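Side-chain contacts in putative flagellar protein FliS (Parabacteroides merdae ATCC 43184, PDB 4YOK), which is of unknown function but joins a prealbumin-like N-terminal domain to a C-terminal domain of the E-set clan: residues V16-Q21 with Y101-N106; T70-G75 with N79-V84; A118-N123 with A183-L188; S132-L137 with S156-G161; L138-F143 with N148-Q153. One frame throughout, in Å; residues are numbered along the deposited sequence.

Interaction 1. Residues V16-Q21 with Y101-N106; sequences VTYQGQ and YFMISN
Tyr18 directs its ring away from the backbone N (chi1 175°), towards Met103, a selenomethionine whose chain bends at every torsion (chi1 -69°, chi2 -69°) and so brings CG, SE and CE in turn to the opposite segment. Met103 CG lies 4.0 Å from CD2 of Tyr18, approaching the ring obliquely. Its selenium, 5.3 Å from the ring centroid, stands well off the ring normal, an oblique Met-aromatic contact with selenium in place of sulfur. Further out, CE of Met103 meets OE1 of Gln21 at 3.7 Å, but Gln21 was modelled in two conformers and this touch is tentative. A long, flexible and polarisable side chain suits the place, because it can follow the ring without needing a hydrogen bond; none crosses between the segments.

Tyr18 and Gln21 are held side by side by a type I' turn, in which Tyr18 N gives a hydrogen bond to Gln21 O (2.9 Å) and Gln21 N returns one to Tyr18 O. Gln19 and Gly20 take the positive phi values that this turn requires, and Gln19 CG lies over the centre of the Tyr18 ring. The contact joins the two domains at the surface: Tyr18 ends strand 9-18 and also touches Pro100 and Ile125, while Met103, on edge strand 102-111, shares Ile125 with it.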
# COMPACT_ATOMS: atom_id res chain seq x y z
N VAL A 16 2.08 8.56 -2.48
CA VAL A 16 0.62 8.53 -2.61
C VAL A 16 0.10 8.80 -1.19
O VAL A 16 0.53 8.13 -0.25
CB VAL A 16 0.11 7.19 -3.19
CG1 VAL A 16 -1.41 7.16 -3.21
CG2 VAL A 16 0.67 6.97 -4.59
N THR A 17 -0.81 9.76 -1.04
CA THR A 17 -1.28 10.14 0.30
C THR A 17 -2.80 10.28 0.41
O THR A 17 -3.51 10.38 -0.59
CB THR A 17 -0.67 11.52 0.69
OG1 THR A 17 -1.08 12.50 -0.28
CG2 THR A 17 0.88 11.50 0.85
N TYR A 18 -3.28 10.33 1.64
CA TYR A 18 -4.65 10.68 1.96
C TYR A 18 -4.60 11.68 3.11
O TYR A 18 -4.10 11.33 4.16
CB TYR A 18 -5.53 9.47 2.32
CG TYR A 18 -6.93 9.87 2.76
CD1 TYR A 18 -7.76 10.61 1.93
CD2 TYR A 18 -7.37 9.60 4.05
CE1 TYR A 18 -9.05 10.98 2.33
CE2 TYR A 18 -8.64 9.99 4.48
CZ TYR A 18 -9.47 10.69 3.62
OH TYR A 18 -10.71 11.11 4.05
N GLN A 19 -5.08 12.90 2.88
CA GLN A 19 -5.05 14.01 3.85
C GLN A 19 -3.61 14.25 4.30
O GLN A 19 -3.35 14.45 5.49
CB GLN A 19 -6.00 13.72 5.05
CG GLN A 19 -7.44 13.61 4.60
CD GLN A 19 -8.41 13.52 5.75
OE1 GLN A 19 -8.15 12.91 6.79
NE2 GLN A 19 -9.60 14.06 5.53
N GLY A 20 -2.68 14.15 3.35
CA GLY A 20 -1.25 14.35 3.59
C GLY A 20 -0.46 13.19 4.16
O GLY A 20 0.77 13.29 4.22
N GLN A 21 -1.13 12.07 4.57
CA GLN A 21 -0.46 10.90 5.18
C GLN A 21 -0.19 9.82 4.14
O GLN A 21 -1.08 9.48 3.36
CB GLN A 21 -1.32 10.34 6.33
CG GLN A 21 -0.53 9.44 7.30
CD GLN A 21 -1.40 8.79 8.34
OE1 GLN A 21 -2.36 8.07 8.04
NE2 GLN A 21 -1.04 8.97 9.60
N TYR A 101 -10.80 3.55 0.02
CA TYR A 101 -12.12 3.03 0.44
C TYR A 101 -12.17 2.98 1.97
O TYR A 101 -13.15 3.39 2.58
CB TYR A 101 -12.33 1.62 -0.13
CG TYR A 101 -12.46 1.61 -1.63
CD1 TYR A 101 -13.54 2.24 -2.26
CD2 TYR A 101 -11.47 1.04 -2.43
CE1 TYR A 101 -13.63 2.29 -3.65
CE2 TYR A 101 -11.59 1.03 -3.83
CZ TYR A 101 -12.67 1.65 -4.42
OH TYR A 101 -12.80 1.68 -5.79
N PHE A 102 -11.07 2.51 2.57
CA PHE A 102 -10.89 2.34 4.01
C PHE A 102 -9.51 2.79 4.48
O PHE A 102 -8.55 2.79 3.71
CB PHE A 102 -11.05 0.84 4.41
CG PHE A 102 -12.41 0.29 4.08
CD1 PHE A 102 -13.50 0.55 4.91
CD2 PHE A 102 -12.63 -0.46 2.92
CE1 PHE A 102 -14.79 0.09 4.58
CE2 PHE A 102 -13.91 -0.93 2.60
CZ PHE A 102 -14.98 -0.63 3.42
N MSE A 103 -9.42 3.17 5.75
CA MSE A 103 -8.18 3.49 6.42
C MSE A 103 -8.10 2.62 7.68
O MSE A 103 -9.11 2.41 8.34
CB MSE A 103 -8.04 5.00 6.76
CG MSE A 103 -7.86 5.89 5.53
SE MSE A 103 -6.11 5.67 4.62
CE MSE A 103 -4.99 6.46 6.00
N ILE A 104 -6.90 2.13 7.99
CA ILE A 104 -6.61 1.34 9.18
C ILE A 104 -5.89 2.27 10.14
O ILE A 104 -4.99 3.00 9.70
CB ILE A 104 -5.75 0.09 8.83
CG1 ILE A 104 -6.44 -0.84 7.82
CG2 ILE A 104 -5.34 -0.68 10.10
CD1 ILE A 104 -5.48 -1.84 7.13
N SER A 105 -6.26 2.26 11.42
CA SER A 105 -5.59 3.09 12.42
C SER A 105 -5.56 2.38 13.77
O SER A 105 -6.20 1.34 13.92
CB SER A 105 -6.30 4.44 12.56
OG SER A 105 -7.60 4.27 13.10
N ASN A 106 -4.81 2.95 14.74
CA ASN A 106 -4.70 2.46 16.13
C ASN A 106 -4.30 0.97 16.20
O ASN A 106 -4.81 0.24 17.05
CB ASN A 106 -6.03 2.71 16.87
CG ASN A 106 -5.92 2.76 18.37
OD1 ASN A 106 -4.88 3.13 18.94
ND2 ASN A 106 -7.00 2.38 19.04

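Interaction 2. Residues T70-G75 with N79-V84. With MG (magnesium ion), chain B.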
# COMPACT_ATOMS: atom_id res chain seq x y z
N THR A 70 -3.00 8.06 -11.25
CA THR A 70 -3.20 6.68 -10.84
C THR A 70 -3.47 5.88 -12.12
O THR A 70 -3.79 6.45 -13.16
CB THR A 70 -4.36 6.57 -9.85
OG1 THR A 70 -5.54 7.15 -10.43
CG2 THR A 70 -4.04 7.15 -8.49
N ARG A 71 -3.32 4.57 -12.04
CA ARG A 71 -3.62 3.66 -13.14
C ARG A 71 -5.07 3.22 -12.97
O ARG A 71 -5.49 2.91 -11.84
CB ARG A 71 -2.63 2.48 -13.11
CG ARG A 71 -2.76 1.51 -14.28
CD ARG A 71 -1.70 0.42 -14.17
NE ARG A 71 -2.06 -0.79 -14.92
CZ ARG A 71 -1.71 -1.04 -16.17
NH1 ARG A 71 -0.98 -0.17 -16.86
NH2 ARG A 71 -2.08 -2.17 -16.76
N ASP A 72 -5.85 3.23 -14.06
CA ASP A 72 -7.29 2.89 -14.05
C ASP A 72 -7.57 1.56 -13.32
O ASP A 72 -6.97 0.54 -13.65
CB ASP A 72 -7.82 2.83 -15.50
CG ASP A 72 -9.26 2.34 -15.65
OD1 ASP A 72 -10.17 2.96 -15.05
OD2 ASP A 72 -9.47 1.37 -16.41
N GLY A 73 -8.41 1.63 -12.29
CA GLY A 73 -8.86 0.50 -11.49
C GLY A 73 -7.83 -0.15 -10.57
O GLY A 73 -8.11 -1.20 -9.99
N ASN A 74 -6.63 0.43 -10.46
CA ASN A 74 -5.53 -0.14 -9.69
C ASN A 74 -5.28 0.63 -8.38
O ASN A 74 -4.86 1.80 -8.40
CB ASN A 74 -4.24 -0.16 -10.56
CG ASN A 74 -2.99 -0.72 -9.91
OD1 ASN A 74 -1.89 -0.20 -10.08
ND2 ASN A 74 -3.10 -1.81 -9.15
N GLY A 75 -5.47 -0.06 -7.26
CA GLY A 75 -5.21 0.50 -5.94
C GLY A 75 -6.41 0.46 -5.01
O GLY A 75 -7.56 0.43 -5.47
N ASN A 79 -11.72 4.82 -8.19
CA ASN A 79 -11.20 4.91 -9.55
C ASN A 79 -11.59 6.27 -10.16
O ASN A 79 -12.38 6.34 -11.11
CB ASN A 79 -11.71 3.73 -10.39
CG ASN A 79 -10.98 3.57 -11.69
OD1 ASN A 79 -9.80 3.93 -11.80
ND2 ASN A 79 -11.65 3.00 -12.68
N ASN A 80 -11.02 7.35 -9.61
CA ASN A 80 -11.31 8.74 -10.00
C ASN A 80 -10.27 9.37 -10.91
O ASN A 80 -10.41 10.55 -11.21
CB ASN A 80 -11.42 9.61 -8.74
CG ASN A 80 -12.80 9.71 -8.16
OD1 ASN A 80 -13.82 9.65 -8.86
ND2 ASN A 80 -12.87 9.94 -6.85
N HIS A 81 -9.23 8.62 -11.32
CA HIS A 81 -8.14 9.10 -12.20
C HIS A 81 -7.49 10.39 -11.62
O HIS A 81 -7.28 11.39 -12.32
CB HIS A 81 -8.64 9.31 -13.65
CG HIS A 81 -9.53 8.19 -14.11
ND1 HIS A 81 -9.02 6.92 -14.38
CD2 HIS A 81 -10.87 8.16 -14.24
CE1 HIS A 81 -10.07 6.17 -14.70
NE2 HIS A 81 -11.21 6.87 -14.64
N GLU A 82 -7.21 10.34 -10.30
CA GLU A 82 -6.56 11.42 -9.56
C GLU A 82 -5.22 11.75 -10.22
O GLU A 82 -4.51 10.84 -10.66
CB GLU A 82 -6.36 11.02 -8.08
CG GLU A 82 -7.65 11.07 -7.26
CD GLU A 82 -8.41 12.39 -7.23
OE1 GLU A 82 -7.81 13.45 -7.52
OE2 GLU A 82 -9.63 12.37 -6.96
N SER A 83 -4.90 13.05 -10.33
CA SER A 83 -3.67 13.48 -11.00
C SER A 83 -3.05 14.74 -10.37
O SER A 83 -3.73 15.50 -9.69
CB SER A 83 -3.94 13.73 -12.49
OG SER A 83 -4.83 14.81 -12.67
N VAL A 84 -1.75 14.95 -10.61
CA VAL A 84 -1.00 16.14 -10.14
C VAL A 84 0.06 16.49 -11.21
O VAL A 84 0.66 15.59 -11.81
CB VAL A 84 -0.41 15.95 -8.70
CG1 VAL A 84 0.65 14.86 -8.63
CG2 VAL A 84 0.12 17.28 -8.13
MG MG B . -6.94 15.22 -7.05
O HOH W 1 -8.01 5.86 -11.15
O HOH W 2 -6.63 15.42 -8.98
O HOH W 3 -8.81 16.06 -7.04
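Thr70-Gly73 and Asn79-Glu82 run almost exactly antiparallel (172° apart), linked by Thr70 N giving a 3.2 Å hydrogen bond to Glu82 O, and the first segment then folds through a type II turn from Arg71 to Asn74. Gly73 occupies the turn position with positive phi, which glycine adopts most easily.

Asn79 does most of the polar work between the segments, its amide being both donor and acceptor. ND2 gives a nearly straight bond (2.8 Å, 166°) to Asp72 OD1, in the amide plane of Asn79 but from above the carboxylate plane. Asn79 OD1 receives Gly73 N at 2.7 Å, well above its own carbonyl plane, and these two bonds fix the rotation of the amide. The same OD1 also accepts from a water that touches Thr70 OG1 and takes the N-H of His81, thus tying three residues together. Asp72 OD1 further meets the edge of the His81 ring, 3.2 Å from CE1 and in the ring plane, with carboxylate and ring lying side by side.

Glu82 bends away at chi2 (-56°), and OE1 binds the magnesium ion at 2.0 Å together with two waters; one of these accepts from Ser83 N. The whole is the end of a beta hairpin, the connection between neighbouring antiparallel strands 64-70 and 83-88 in the prealbumin-like domain, with a magnesium site beside it, completed in part by the two waters.

Interaction 3. Residues A118-N123 with A183-L188; sequences ASFMIN and ARVGVL
Phe120 and Val185 meet through a CH-pi contact of nearly ideal form: Val185 CG2 stands over the ring centre of Phe120, 4.0 Å from the centroid and only 5° off the normal. Phe120 adopts the rarer chi1 of 53°, with CG between the backbone N and the carbonyl carbon, and it thereby lays a ring face against the valine instead of an edge. A branched residue fits here because its second methyl remains available for other partners.

The remaining contacts are plain apolar packing. Val185 CG1 touches Phe120 CE1 at 3.9 Å and also reaches Ala118, whose short side chain offers the valine a single carbon, CB lying 4.0 Å from CG1 of Val185. At the other end Ile122 and Val187 reach towards each other tip to tip, CD1 of Ile122 lying 3.7 Å from CG2 of Val187.

No hydrogen bond crosses, since the strands belong to different sheets, their axes 9.2 Å apart and crossing at -45°. This is the core of a beta sandwich. Strand 115-124 is the middle one of its sheet, between 102-111 and 161-168, and strand 182-189 lies between 131-139 and 196-202. Leu109, Phe102, Val163, Leu165 and Val134 from the flanking strands fill in around the five buried side chains.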
# COMPACT_ATOMS: atom_id res chain seq x y z
N ALA A 118 -4.40 -9.06 16.95
CA ALA A 118 -4.46 -7.80 16.21
C ALA A 118 -5.71 -7.03 16.61
O ALA A 118 -6.83 -7.53 16.47
CB ALA A 118 -4.43 -8.06 14.70
N SER A 119 -5.51 -5.85 17.20
CA SER A 119 -6.59 -4.94 17.53
C SER A 119 -6.35 -3.67 16.74
O SER A 119 -5.21 -3.21 16.71
CB SER A 119 -6.62 -4.65 19.04
OG SER A 119 -7.09 -5.81 19.70
N PHE A 120 -7.37 -3.15 16.05
CA PHE A 120 -7.23 -1.95 15.23
C PHE A 120 -8.59 -1.42 14.85
O PHE A 120 -9.61 -2.05 15.15
CB PHE A 120 -6.36 -2.20 13.96
CG PHE A 120 -6.81 -3.36 13.10
CD1 PHE A 120 -6.43 -4.67 13.41
CD2 PHE A 120 -7.54 -3.15 11.94
CE1 PHE A 120 -6.83 -5.74 12.61
CE2 PHE A 120 -7.92 -4.22 11.12
CZ PHE A 120 -7.60 -5.51 11.49
N MSE A 121 -8.60 -0.23 14.25
CA MSE A 121 -9.82 0.42 13.78
C MSE A 121 -9.84 0.46 12.26
O MSE A 121 -8.83 0.76 11.63
CB MSE A 121 -9.88 1.85 14.33
CG MSE A 121 -10.19 1.90 15.80
SE MSE A 121 -12.07 2.32 16.00
CE MSE A 121 -12.02 4.16 15.20
N ILE A 122 -10.99 0.15 11.68
CA ILE A 122 -11.22 0.24 10.24
C ILE A 122 -12.20 1.36 10.05
O ILE A 122 -13.35 1.27 10.52
CB ILE A 122 -11.70 -1.08 9.58
CG1 ILE A 122 -10.65 -2.20 9.72
CG2 ILE A 122 -12.06 -0.82 8.08
CD1 ILE A 122 -11.21 -3.61 9.42
N ASN A 123 -11.74 2.43 9.42
CA ASN A 123 -12.55 3.62 9.15
C ASN A 123 -13.00 3.61 7.71
O ASN A 123 -12.15 3.58 6.80
CB ASN A 123 -11.70 4.88 9.45
CG ASN A 123 -11.00 4.81 10.79
OD1 ASN A 123 -11.64 4.84 11.83
ND2 ASN A 123 -9.68 4.56 10.79
N ALA A 183 4.99 -8.09 11.30
CA ALA A 183 3.54 -8.25 11.23
C ALA A 183 2.92 -7.14 10.42
O ALA A 183 3.48 -6.03 10.35
CB ALA A 183 2.93 -8.29 12.63
N ARG A 184 1.74 -7.41 9.86
CA ARG A 184 0.99 -6.42 9.11
C ARG A 184 -0.47 -6.84 9.05
O ARG A 184 -0.79 -8.03 9.13
CB ARG A 184 1.56 -6.26 7.67
CG ARG A 184 1.35 -4.87 7.07
CD ARG A 184 1.92 -4.79 5.65
NE ARG A 184 2.09 -3.41 5.17
CZ ARG A 184 2.30 -3.08 3.89
NH1 ARG A 184 2.36 -4.02 2.95
NH2 ARG A 184 2.42 -1.79 3.55
N VAL A 185 -1.37 -5.87 8.86
CA VAL A 185 -2.77 -6.22 8.63
C VAL A 185 -3.19 -5.57 7.31
O VAL A 185 -2.62 -4.54 6.92
CB VAL A 185 -3.75 -5.90 9.79
CG1 VAL A 185 -3.47 -6.81 11.00
CG2 VAL A 185 -3.73 -4.43 10.17
N GLY A 186 -4.14 -6.20 6.63
CA GLY A 186 -4.65 -5.71 5.36
C GLY A 186 -6.16 -5.68 5.31
O GLY A 186 -6.81 -6.49 5.98
N VAL A 187 -6.74 -4.74 4.55
CA VAL A 187 -8.18 -4.60 4.35
C VAL A 187 -8.42 -4.41 2.85
O VAL A 187 -7.91 -3.46 2.24
CB VAL A 187 -8.83 -3.47 5.19
CG1 VAL A 187 -10.31 -3.29 4.83
CG2 VAL A 187 -8.68 -3.73 6.70
N LEU A 188 -9.16 -5.35 2.27
CA LEU A 188 -9.55 -5.34 0.86
C LEU A 188 -11.03 -4.98 0.75
O LEU A 188 -11.86 -5.60 1.40
CB LEU A 188 -9.28 -6.71 0.23
CG LEU A 188 -9.70 -6.88 -1.24
CD1 LEU A 188 -8.75 -6.10 -2.17
CD2 LEU A 188 -9.73 -8.36 -1.63

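Interaction 4. Residues S132-L137 with S156-G161; sequences SRVMLL and SDVVPG
Val134 and Val158 are the single side-chain pair through which a strand and an irregular loop meet here, and no hydrogen bond joins the segments. Val134 CG2 lies 3.7 Å from CB of Val158. Both methyls of Val158 are about equally distant from it, CG1 and CG2 each at 3.9 Å, which seats the incoming methyl over the fork of the branch. The two side chains cross at about a right angle. Val134 places CG1 anti to the backbone N (chi1 176°), leaving CG2 as the branch that reaches Val158. Beta-branched valine serves well at both positions: it is compact and has few torsions to freeze.

Beside the pair the approach is by backbone, Ser132 O passing 4.0 Å from Ser156 CA, with the Ser132 side chain turned away.

Ser132 and Arg133 both face Leu188, a classic beta bulge at the start of this part of strand 131-139, just before Val134. That strand is an inner one, bonded to 151-155 and 182-189, whereas Ser156-Gly161 is the crossing from 151-155 to 161-168 in the other sheet. Val134 points into the sandwich, where it also touches Phe120, Ile122 and Leu165, and Val158 packs on Val163 and Ile122.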
# COMPACT_ATOMS: atom_id res chain seq x y z
N SER A 132 -14.31 -6.74 1.81
CA SER A 132 -14.29 -8.08 1.20
C SER A 132 -13.57 -9.05 2.17
O SER A 132 -14.12 -10.09 2.54
CB SER A 132 -13.59 -8.03 -0.16
OG SER A 132 -13.43 -9.34 -0.67
N ARG A 133 -12.37 -8.66 2.63
CA ARG A 133 -11.64 -9.46 3.60
C ARG A 133 -10.64 -8.64 4.37
O ARG A 133 -10.19 -7.59 3.90
CB ARG A 133 -10.94 -10.69 2.95
CG ARG A 133 -9.89 -10.38 1.92
CD ARG A 133 -9.26 -11.68 1.45
NE ARG A 133 -8.21 -11.44 0.47
CZ ARG A 133 -8.33 -11.65 -0.84
NH1 ARG A 133 -9.47 -12.14 -1.33
NH2 ARG A 133 -7.32 -11.40 -1.66
N VAL A 134 -10.32 -9.12 5.57
CA VAL A 134 -9.30 -8.58 6.46
C VAL A 134 -8.24 -9.69 6.59
O VAL A 134 -8.58 -10.87 6.76
CB VAL A 134 -9.91 -8.14 7.80
CG1 VAL A 134 -8.83 -7.67 8.76
CG2 VAL A 134 -10.93 -7.02 7.58
N MSE A 135 -6.97 -9.31 6.52
CA MSE A 135 -5.87 -10.28 6.54
C MSE A 135 -4.87 -9.97 7.64
O MSE A 135 -4.46 -8.82 7.81
CB MSE A 135 -5.14 -10.30 5.17
CG MSE A 135 -6.05 -10.65 4.01
SE MSE A 135 -5.13 -10.35 2.33
CE MSE A 135 -5.46 -8.36 2.27
N LEU A 136 -4.51 -11.02 8.39
CA LEU A 136 -3.48 -10.99 9.44
C LEU A 136 -2.27 -11.65 8.83
O LEU A 136 -2.39 -12.77 8.32
CB LEU A 136 -3.97 -11.69 10.71
CG LEU A 136 -4.55 -10.77 11.80
CD1 LEU A 136 -5.71 -9.93 11.29
CD2 LEU A 136 -4.89 -11.54 13.06
N LEU A 137 -1.14 -10.93 8.76
CA LEU A 137 0.06 -11.41 8.09
C LEU A 137 1.30 -11.37 8.94
O LEU A 137 1.49 -10.44 9.74
CB LEU A 137 0.33 -10.53 6.83
CG LEU A 137 -0.84 -10.34 5.86
CD1 LEU A 137 -0.61 -9.11 4.96
CD2 LEU A 137 -1.08 -11.59 5.04
N SER A 156 -13.59 -12.94 6.78
CA SER A 156 -14.48 -12.46 5.71
C SER A 156 -15.77 -11.79 6.19
O SER A 156 -16.59 -11.40 5.36
CB SER A 156 -14.85 -13.65 4.82
OG SER A 156 -15.62 -14.56 5.59
N ASP A 157 -15.97 -11.67 7.51
CA ASP A 157 -17.24 -11.11 8.00
C ASP A 157 -17.04 -9.82 8.83
O ASP A 157 -17.93 -9.44 9.59
CB ASP A 157 -17.97 -12.18 8.84
CG ASP A 157 -17.20 -12.57 10.11
OD1 ASP A 157 -15.99 -12.26 10.20
OD2 ASP A 157 -17.82 -13.18 11.00
N VAL A 158 -15.89 -9.15 8.67
CA VAL A 158 -15.57 -7.92 9.40
C VAL A 158 -16.28 -6.73 8.78
O VAL A 158 -16.40 -6.62 7.55
CB VAL A 158 -14.02 -7.69 9.45
CG1 VAL A 158 -13.66 -6.49 10.31
CG2 VAL A 158 -13.30 -8.94 9.95
N VAL A 159 -16.75 -5.82 9.63
CA VAL A 159 -17.41 -4.58 9.22
C VAL A 159 -16.59 -3.38 9.78
O VAL A 159 -15.83 -3.59 10.72
CB VAL A 159 -18.92 -4.52 9.64
CG1 VAL A 159 -19.75 -5.56 8.88
CG2 VAL A 159 -19.10 -4.66 11.15
N PRO A 160 -16.75 -2.14 9.26
CA PRO A 160 -15.99 -1.00 9.82
C PRO A 160 -16.27 -0.79 11.31
O PRO A 160 -17.36 -1.11 11.81
CB PRO A 160 -16.48 0.19 8.99
CG PRO A 160 -16.90 -0.42 7.71
CD PRO A 160 -17.58 -1.69 8.12
N GLY A 161 -15.27 -0.24 12.00
CA GLY A 161 -15.30 0.02 13.43
C GLY A 161 -14.11 -0.61 14.13
O GLY A 161 -13.07 -0.84 13.50

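Interaction 5. Residues L138-F143 with N148-Q153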
# COMPACT_ATOMS: atom_id res chain seq x y z
N LEU A 138 2.19 -12.36 8.73
CA LEU A 138 3.51 -12.40 9.34
C LEU A 138 4.53 -12.67 8.23
O LEU A 138 4.22 -13.41 7.28
CB LEU A 138 3.67 -13.44 10.46
CG LEU A 138 2.83 -13.22 11.74
CD1 LEU A 138 2.78 -14.49 12.58
CD2 LEU A 138 3.39 -12.05 12.57
N SER A 139 5.71 -12.08 8.36
CA SER A 139 6.79 -12.30 7.40
C SER A 139 8.12 -12.42 8.13
O SER A 139 8.27 -11.83 9.20
CB SER A 139 6.84 -11.12 6.41
OG SER A 139 7.94 -11.28 5.52
N LYS A 140 9.08 -13.18 7.56
CA LYS A 140 10.47 -13.27 8.04
C LYS A 140 11.29 -12.02 7.64
O LYS A 140 12.45 -11.90 8.06
CB LYS A 140 11.20 -14.48 7.39
CG LYS A 140 10.82 -15.84 7.91
CD LYS A 140 11.81 -16.90 7.41
CE LYS A 140 11.65 -17.28 5.95
NZ LYS A 140 12.24 -18.61 5.66
N THR A 141 10.77 -11.24 6.68
CA THR A 141 11.46 -10.07 6.12
C THR A 141 10.66 -8.80 6.30
O THR A 141 9.48 -8.86 6.67
CB THR A 141 11.80 -10.26 4.61
OG1 THR A 141 10.65 -9.95 3.83
CG2 THR A 141 12.32 -11.67 4.27
N GLN A 142 11.28 -7.64 5.98
CA GLN A 142 10.64 -6.31 6.05
C GLN A 142 9.47 -6.20 5.10
O GLN A 142 8.69 -5.25 5.21
CB GLN A 142 11.66 -5.20 5.69
CG GLN A 142 12.89 -5.12 6.56
CD GLN A 142 14.01 -4.38 5.86
OE1 GLN A 142 13.82 -3.71 4.83
NE2 GLN A 142 15.21 -4.51 6.38
N PHE A 143 9.36 -7.13 4.12
CA PHE A 143 8.24 -7.11 3.16
C PHE A 143 7.13 -8.05 3.60
O PHE A 143 7.38 -9.25 3.80
CB PHE A 143 8.71 -7.49 1.74
CG PHE A 143 9.60 -6.43 1.12
CD1 PHE A 143 9.04 -5.31 0.50
CD2 PHE A 143 10.98 -6.54 1.17
CE1 PHE A 143 9.86 -4.33 -0.06
CE2 PHE A 143 11.80 -5.55 0.62
CZ PHE A 143 11.23 -4.45 -0.01
N ASN A 148 3.35 -11.99 -0.26
CA ASN A 148 4.65 -12.13 0.38
C ASN A 148 4.50 -12.23 1.86
O ASN A 148 4.44 -11.23 2.54
CB ASN A 148 5.56 -10.96 0.02
CG ASN A 148 5.86 -10.90 -1.44
OD1 ASN A 148 5.09 -10.35 -2.23
ND2 ASN A 148 6.95 -11.54 -1.83
N ASN A 149 4.48 -13.45 2.37
CA ASN A 149 4.34 -13.67 3.79
C ASN A 149 4.70 -15.11 4.14
O ASN A 149 4.72 -15.97 3.26
CB ASN A 149 2.89 -13.35 4.22
CG ASN A 149 1.86 -14.24 3.55
OD1 ASN A 149 1.76 -15.42 3.88
ND2 ASN A 149 1.07 -13.71 2.61
N LEU A 150 4.90 -15.36 5.43
CA LEU A 150 5.17 -16.67 6.01
C LEU A 150 3.88 -17.27 6.59
O LEU A 150 3.77 -18.49 6.77
CB LEU A 150 6.21 -16.44 7.13
CG LEU A 150 6.96 -17.64 7.62
CD1 LEU A 150 8.01 -18.06 6.62
CD2 LEU A 150 7.64 -17.31 8.94
N TYR A 151 2.92 -16.40 6.94
CA TYR A 151 1.64 -16.79 7.53
C TYR A 151 0.59 -15.77 7.13
O TYR A 151 0.86 -14.56 7.17
CB TYR A 151 1.74 -16.86 9.08
CG TYR A 151 0.41 -17.15 9.75
CD1 TYR A 151 -0.00 -18.46 9.97
CD2 TYR A 151 -0.43 -16.11 10.16
CE1 TYR A 151 -1.23 -18.74 10.56
CE2 TYR A 151 -1.66 -16.38 10.77
CZ TYR A 151 -2.06 -17.70 10.95
OH TYR A 151 -3.27 -18.00 11.54
N ARG A 152 -0.61 -16.26 6.78
CA ARG A 152 -1.73 -15.42 6.40
C ARG A 152 -2.99 -16.07 6.91
O ARG A 152 -3.18 -17.28 6.70
CB ARG A 152 -1.79 -15.23 4.86
CG ARG A 152 -3.06 -14.49 4.39
CD ARG A 152 -3.03 -14.21 2.88
NE ARG A 152 -4.38 -13.94 2.37
CZ ARG A 152 -4.67 -13.81 1.08
NH1 ARG A 152 -3.71 -13.86 0.16
NH2 ARG A 152 -5.93 -13.64 0.69
N GLN A 153 -3.86 -15.28 7.54
CA GLN A 153 -5.19 -15.75 7.96
C GLN A 153 -6.20 -14.69 7.56
O GLN A 153 -6.06 -13.54 7.99
CB GLN A 153 -5.26 -16.06 9.47
CG GLN A 153 -6.67 -16.55 9.92
CD GLN A 153 -7.03 -17.89 9.31
OE1 GLN A 153 -6.22 -18.81 9.26
NE2 GLN A 153 -8.22 -17.99 8.75
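Leu138 O takes two hydrogen bonds from successive residues, Leu150 N at 2.8 Å and Tyr151 N at a longer 3.3 Å, and this sharing marks a classic beta bulge in a beta hairpin. Leu138 N returns a bond to Tyr151 O (3.0 Å, 164°), making Leu138 and Tyr151 a hydrogen-bonded antiparallel pair. The extra residue, Leu150, has the psi of -24° that lets both N-H groups aim at a single carbonyl.

Beyond the paired strands, the first segment is shaped by two overlapping ST turns. Ser139 OG accepts from Thr141 N (3.1 Å), and Thr141 OG1 in turn accepts from Phe143 N; short hydroxyl side chains suit this because they can reach a backbone N-H two residues on. Asn149 presents CB to Leu138 O, while its ND2 is held by Asp145 O in the intervening loop.

Packing follows the same register. The CB atoms of Leu138 and Tyr151 are neighbours on one sheet face, 4.2 Å apart, and both side chains go on to touch Ile175 of helix 173-177. At the exposed edge Lys140 crosses Leu150 at about a right angle, lending its aliphatic chain as an apolar surface while its amine goes on to a long, weak ion pair with Glu174. The bend of Lys140 at chi3 (-75°) brings CE back beside the leucine, so that Leu150 CD1 lies 3.8 Å from CE of Lys140.

Interactions 3, 4 and 5 build one sandwich. Interactions 3 and 4 have centres only 7 Å apart and are stitched by Leu188 O to Ser132 N (2.7 Å, a probable hydrogen bond), while interaction 5 continues strand 131-139 towards the far end, 17 Å from interaction 4 between centres. In interaction 1 the N-terminal domain, through Tyr18 and Gln21, meets Met103 on edge strand 102-111; the preceding residue, Phe102, turns into the sandwich against Ile122 and Pro160. Interaction 2 touches interaction 1 by Tyr101. Its magnesium ion is about 10 Å from the nearest atom of the Tyr18 side chain, whereas interaction 5 is 28 Å from interaction 2 between centres, across the molecule.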